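Local coordinates for putative methylase (Clostridium difficile, PDB 3LDU), which binds GTP and probably methylates guanine bases of ribosomal RNA, at residues I10-F15 with A59-L64; M20-I25 with G38-K43. One frame throughout, in Å; residues are numbered along the deposited sequence. Where two conformers were deposited one is given.

Contact 1 of 2, residues I10-F15 with A59-L64; sequences ISPCFF and AERVHL
I10 and H63 form an antiparallel hydrogen-bonded pair whose side chains project from the same face of the sheet. I10 N gives its hydrogen to H63 O at 2.8 Å, in the carbonyl plane and on a lone pair, and H63 N answers to I10 O. With CG beside its backbone N (chi1 -65°), the H63 ring leans past I10 O toward P12, so that the ring edge, not a face, meets P12. The two side chains run nearly perpendicular to each other, P12 CD lying 3.6 Å from H63 CD2. P12 has no N-H to offer, but its carbonyl O accepts an almost straight bond (179°) from E60 N, the donor standing above the carbonyl plane. S11 adds a side-chain bond: OG donates to a lone pair of R61 O at 3.0 Å. Further along, the E60 carboxylate turns 79° from the F14 ring and sets OE2 against the ring edge, 3.3 Å from F14 CD1. One water links F14 N to E60 OE2. The same carboxylate is also held by T182 and, through a salt bridge, by R180, while R61 reaches D159. In the sheet, strand 7-12 lies between strands 39-44 and 63-70, with helix 18-27 packed against S11, C13 and A59.

Contact 2 of 2, residues M20-I25 with G38-K43; sequences MLAREI and GRITYK
Helix 18-27 meets strand 39-44 through side chains alone, with no hydrogen bond between M20-I25 and G38-K43. The tight part centres on I25. Its CG1 stands beside the backbone N (chi1 -69°), and CD1 at the end of that branch fits into the corner made by I40 CG2, 3.7 Å away, and one face of the Y42 ring. The CH-pi contact from I25 CD1 to the centroid of the Y42 ring measures 3.9 Å. The other branch of I25 completes the grip, CG2 lying 3.6 Å from Y42 CD1. On the strand, Y42 CG sits between the backbone N and the carbonyl carbon (chi1 54°), which places the ring so that this face meets I25 CD1. Y42 OH is hydrogen-bonded to S11 OG. The helix belongs to the split beta-alpha-beta unit of a ferredoxin-like domain: it connects parallel strands 7-12 and 31-36, between which strand 39-44 is inserted, and its segment 20-25 runs 21° from parallel to 39-43 of that strand. One turn back, packing is looser. L21 and I40 lie alongside each other, pointing opposite ways, with L21 CD2 4.0 Å from I40 CG1. A22, partly exposed and with a glycerol molecule nearby, brings CB only to 4.5 Å from I40 CD1.

In the fold
The two contacts, with centres 8 Å apart, show how a ferredoxin-like domain is built by combining edge-to-edge strand pairing with helix-on-sheet packing. Along the chain the order is 10-15, 20-25, 38-43 and 59-64, so contact 1 joins the outer pieces and contact 2 the inner ones. Strand 7-12 ties them together: it pairs with 63-70 in contact 1 and, on its other edge, with 39-44 of contact 2, where S11 N probably bonds I40 O and C13 N probably bonds G38 O. The sheet runs on through 63-70 into the strands of the THUMP domain. F14 and E60 of contact 1 face the methyltransferase domain, whereas contact 2 lies away from the GTP site.

Contact 1 of 2, residues I10-F15 with A59-L64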
# COMPACT_ATOMS: atom_id res chain seq x y z
N ILE A 10 6.43 -12.26 -0.64
CA ILE A 10 6.06 -11.47 -1.80
C ILE A 10 5.08 -10.38 -1.39
O ILE A 10 4.05 -10.65 -0.75
CB ILE A 10 5.39 -12.35 -2.85
CG1 ILE A 10 6.29 -13.54 -3.20
CG2 ILE A 10 5.05 -11.52 -4.11
CD1 ILE A 10 5.59 -14.56 -4.04
N SER A 11 5.39 -9.14 -1.76
CA SER A 11 4.45 -8.05 -1.54
C SER A 11 4.03 -7.41 -2.84
O SER A 11 4.84 -6.82 -3.55
CB SER A 11 5.03 -7.01 -0.60
OG SER A 11 5.03 -7.50 0.72
N PRO A 12 2.74 -7.54 -3.17
CA PRO A 12 2.19 -6.88 -4.35
C PRO A 12 2.09 -5.39 -4.06
O PRO A 12 2.02 -4.96 -2.91
CB PRO A 12 0.77 -7.48 -4.45
CG PRO A 12 0.77 -8.67 -3.54
CD PRO A 12 1.75 -8.37 -2.47
N CYS A 13 2.10 -4.59 -5.12
CA CYS A 13 1.91 -3.16 -4.98
C CYS A 13 1.35 -2.65 -6.29
O CYS A 13 1.41 -3.34 -7.30
CB CYS A 13 3.24 -2.45 -4.71
SG CYS A 13 4.50 -2.69 -6.02
N PHE A 14 0.80 -1.45 -6.27
CA PHE A 14 0.32 -0.89 -7.53
C PHE A 14 1.49 -0.58 -8.46
O PHE A 14 2.61 -0.33 -8.00
CB PHE A 14 -0.60 0.30 -7.28
CG PHE A 14 -2.01 -0.11 -6.97
CD1 PHE A 14 -2.42 -0.31 -5.67
CD2 PHE A 14 -2.92 -0.35 -8.00
CE1 PHE A 14 -3.72 -0.71 -5.39
CE2 PHE A 14 -4.21 -0.74 -7.72
CZ PHE A 14 -4.61 -0.93 -6.42
N PHE A 15 1.25 -0.66 -9.76
CA PHE A 15 2.29 -0.36 -10.74
C PHE A 15 2.78 1.06 -10.53
O PHE A 15 1.98 1.97 -10.37
CB PHE A 15 1.77 -0.55 -12.16
CG PHE A 15 1.27 -1.94 -12.44
CD1 PHE A 15 2.06 -3.04 -12.14
CD2 PHE A 15 0.02 -2.15 -13.01
CE1 PHE A 15 1.61 -4.32 -12.40
CE2 PHE A 15 -0.43 -3.43 -13.27
CZ PHE A 15 0.37 -4.52 -12.96
N ALA A 59 3.05 -1.68 0.53
CA ALA A 59 2.65 -3.04 0.17
C ALA A 59 1.15 -3.19 0.30
O ALA A 59 0.57 -2.71 1.26
CB ALA A 59 3.35 -4.05 1.10
N GLU A 60 0.52 -3.89 -0.64
CA GLU A 60 -0.91 -4.13 -0.51
C GLU A 60 -1.18 -5.33 0.39
O GLU A 60 -2.27 -5.46 0.94
CB GLU A 60 -1.56 -4.37 -1.87
CG GLU A 60 -1.44 -3.21 -2.82
CD GLU A 60 -2.13 -1.95 -2.31
OE1 GLU A 60 -3.24 -2.06 -1.75
OE2 GLU A 60 -1.56 -0.85 -2.50
N ARG A 61 -0.17 -6.19 0.52
CA ARG A 61 -0.22 -7.29 1.47
C ARG A 61 1.09 -8.04 1.47
O ARG A 61 2.03 -7.65 0.77
CB ARG A 61 -1.41 -8.23 1.23
CG ARG A 61 -1.52 -8.75 -0.18
CD ARG A 61 -2.68 -9.73 -0.31
NE ARG A 61 -3.98 -9.11 -0.07
CZ ARG A 61 -4.65 -9.18 1.08
NH1 ARG A 61 -5.83 -8.58 1.20
NH2 ARG A 61 -4.14 -9.85 2.10
N VAL A 62 1.21 -9.02 2.35
CA VAL A 62 2.46 -9.74 2.51
C VAL A 62 2.15 -11.22 2.38
O VAL A 62 1.39 -11.77 3.19
CB VAL A 62 3.10 -9.47 3.88
CG1 VAL A 62 4.36 -10.35 4.07
CG2 VAL A 62 3.43 -7.98 4.03
N HIS A 63 2.69 -11.85 1.34
CA HIS A 63 2.49 -13.28 1.09
C HIS A 63 3.71 -14.09 1.47
O HIS A 63 4.85 -13.69 1.22
CB HIS A 63 2.24 -13.52 -0.40
CG HIS A 63 0.96 -12.92 -0.92
ND1 HIS A 63 -0.21 -13.63 -1.00
CD2 HIS A 63 0.69 -11.68 -1.38
CE1 HIS A 63 -1.16 -12.85 -1.49
NE2 HIS A 63 -0.63 -11.66 -1.74
N LEU A 64 3.48 -15.26 2.05
CA LEU A 64 4.54 -16.23 2.27
C LEU A 64 4.60 -17.15 1.05
O LEU A 64 3.64 -17.86 0.76
CB LEU A 64 4.25 -17.04 3.54
CG LEU A 64 5.20 -18.22 3.77
CD1 LEU A 64 6.64 -17.73 3.97
CD2 LEU A 64 4.75 -19.02 4.98
O HOH W 1 0.85 -0.28 -3.63

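Contact 2 of 2, residues M20-I25 with G38-K43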
# COMPACT_ATOMS: atom_id res chain seq x y z
N MSE A 20 9.46 2.50 -4.47
CA MSE A 20 9.22 2.93 -3.09
C MSE A 20 9.13 1.72 -2.18
O MSE A 20 9.70 1.73 -1.10
CB MSE A 20 7.94 3.74 -2.96
CG MSE A 20 8.03 5.12 -3.56
SE MSE A 20 7.80 5.11 -5.48
CE MSE A 20 7.72 3.27 -6.02
N LEU A 21 8.41 0.70 -2.62
CA LEU A 21 8.27 -0.53 -1.81
C LEU A 21 9.63 -1.22 -1.62
O LEU A 21 9.96 -1.69 -0.53
CB LEU A 21 7.29 -1.50 -2.45
CG LEU A 21 7.04 -2.84 -1.74
CD1 LEU A 21 6.78 -2.66 -0.23
CD2 LEU A 21 5.88 -3.54 -2.39
N ALA A 22 10.42 -1.28 -2.68
CA ALA A 22 11.73 -1.91 -2.59
C ALA A 22 12.61 -1.17 -1.59
O ALA A 22 13.36 -1.79 -0.83
CB ALA A 22 12.40 -1.95 -3.96
N ARG A 23 12.50 0.15 -1.59
CA ARG A 23 13.28 0.98 -0.68
C ARG A 23 12.88 0.68 0.77
O ARG A 23 13.74 0.58 1.65
CB ARG A 23 13.04 2.45 -1.03
CG ARG A 23 13.78 3.46 -0.21
CD ARG A 23 13.39 4.85 -0.71
NE ARG A 23 13.71 5.03 -2.13
CZ ARG A 23 13.25 6.03 -2.88
NH1 ARG A 23 12.42 6.93 -2.37
NH2 ARG A 23 13.60 6.13 -4.16
N GLU A 24 11.58 0.53 1.02
CA GLU A 24 11.08 0.22 2.36
C GLU A 24 11.61 -1.13 2.84
O GLU A 24 12.01 -1.29 3.99
CB GLU A 24 9.55 0.12 2.36
CG GLU A 24 8.78 1.41 2.18
CD GLU A 24 7.31 1.21 2.55
OE1 GLU A 24 6.93 1.60 3.66
OE2 GLU A 24 6.57 0.60 1.75
N ILE A 25 11.56 -2.11 1.95
CA ILE A 25 12.02 -3.46 2.26
C ILE A 25 13.52 -3.44 2.56
O ILE A 25 13.98 -4.07 3.52
CB ILE A 25 11.73 -4.41 1.09
CG1 ILE A 25 10.22 -4.63 0.97
CG2 ILE A 25 12.47 -5.77 1.29
CD1 ILE A 25 9.80 -5.29 -0.35
N GLY A 38 4.37 -4.75 -10.27
CA GLY A 38 3.33 -5.02 -9.29
C GLY A 38 3.68 -5.97 -8.15
O GLY A 38 2.81 -6.27 -7.33
N ARG A 39 4.91 -6.46 -8.08
CA ARG A 39 5.28 -7.34 -6.96
C ARG A 39 6.78 -7.47 -6.70
O ARG A 39 7.57 -7.66 -7.63
CB ARG A 39 4.64 -8.73 -7.10
CG ARG A 39 4.86 -9.42 -8.44
CD ARG A 39 4.57 -10.92 -8.34
NE ARG A 39 3.26 -11.19 -7.75
CZ ARG A 39 2.84 -12.39 -7.35
NH1 ARG A 39 3.63 -13.46 -7.49
NH2 ARG A 39 1.64 -12.53 -6.82
N ILE A 40 7.16 -7.36 -5.43
CA ILE A 40 8.54 -7.55 -5.02
C ILE A 40 8.65 -8.87 -4.26
O ILE A 40 7.83 -9.16 -3.39
CB ILE A 40 9.00 -6.41 -4.06
CG1 ILE A 40 8.76 -5.03 -4.68
CG2 ILE A 40 10.46 -6.58 -3.71
CD1 ILE A 40 9.56 -4.80 -5.93
N THR A 41 9.67 -9.66 -4.59
CA THR A 41 9.96 -10.89 -3.86
C THR A 41 11.24 -10.68 -3.06
O THR A 41 12.22 -10.17 -3.59
CB THR A 41 10.13 -12.08 -4.82
OG1 THR A 41 8.94 -12.23 -5.60
CG2 THR A 41 10.41 -13.37 -4.04
N TYR A 42 11.20 -11.03 -1.78
CA TYR A 42 12.33 -10.77 -0.89
C TYR A 42 12.53 -11.86 0.16
O TYR A 42 11.61 -12.61 0.49
CB TYR A 42 12.20 -9.38 -0.23
CG TYR A 42 10.89 -9.11 0.50
CD1 TYR A 42 10.87 -8.94 1.87
CD2 TYR A 42 9.69 -8.99 -0.19
CE1 TYR A 42 9.68 -8.68 2.55
CE2 TYR A 42 8.48 -8.73 0.48
CZ TYR A 42 8.50 -8.58 1.85
OH TYR A 42 7.33 -8.32 2.53
N LYS A 43 13.76 -11.95 0.66
CA LYS A 43 14.14 -12.95 1.66
C LYS A 43 14.26 -12.25 3.00
O LYS A 43 14.78 -11.14 3.07
CB LYS A 43 15.49 -13.57 1.31
CG LYS A 43 15.42 -15.03 0.90
CD LYS A 43 16.81 -15.57 0.59
CE LYS A 43 17.56 -15.93 1.86
NZ LYS A 43 16.94 -17.11 2.53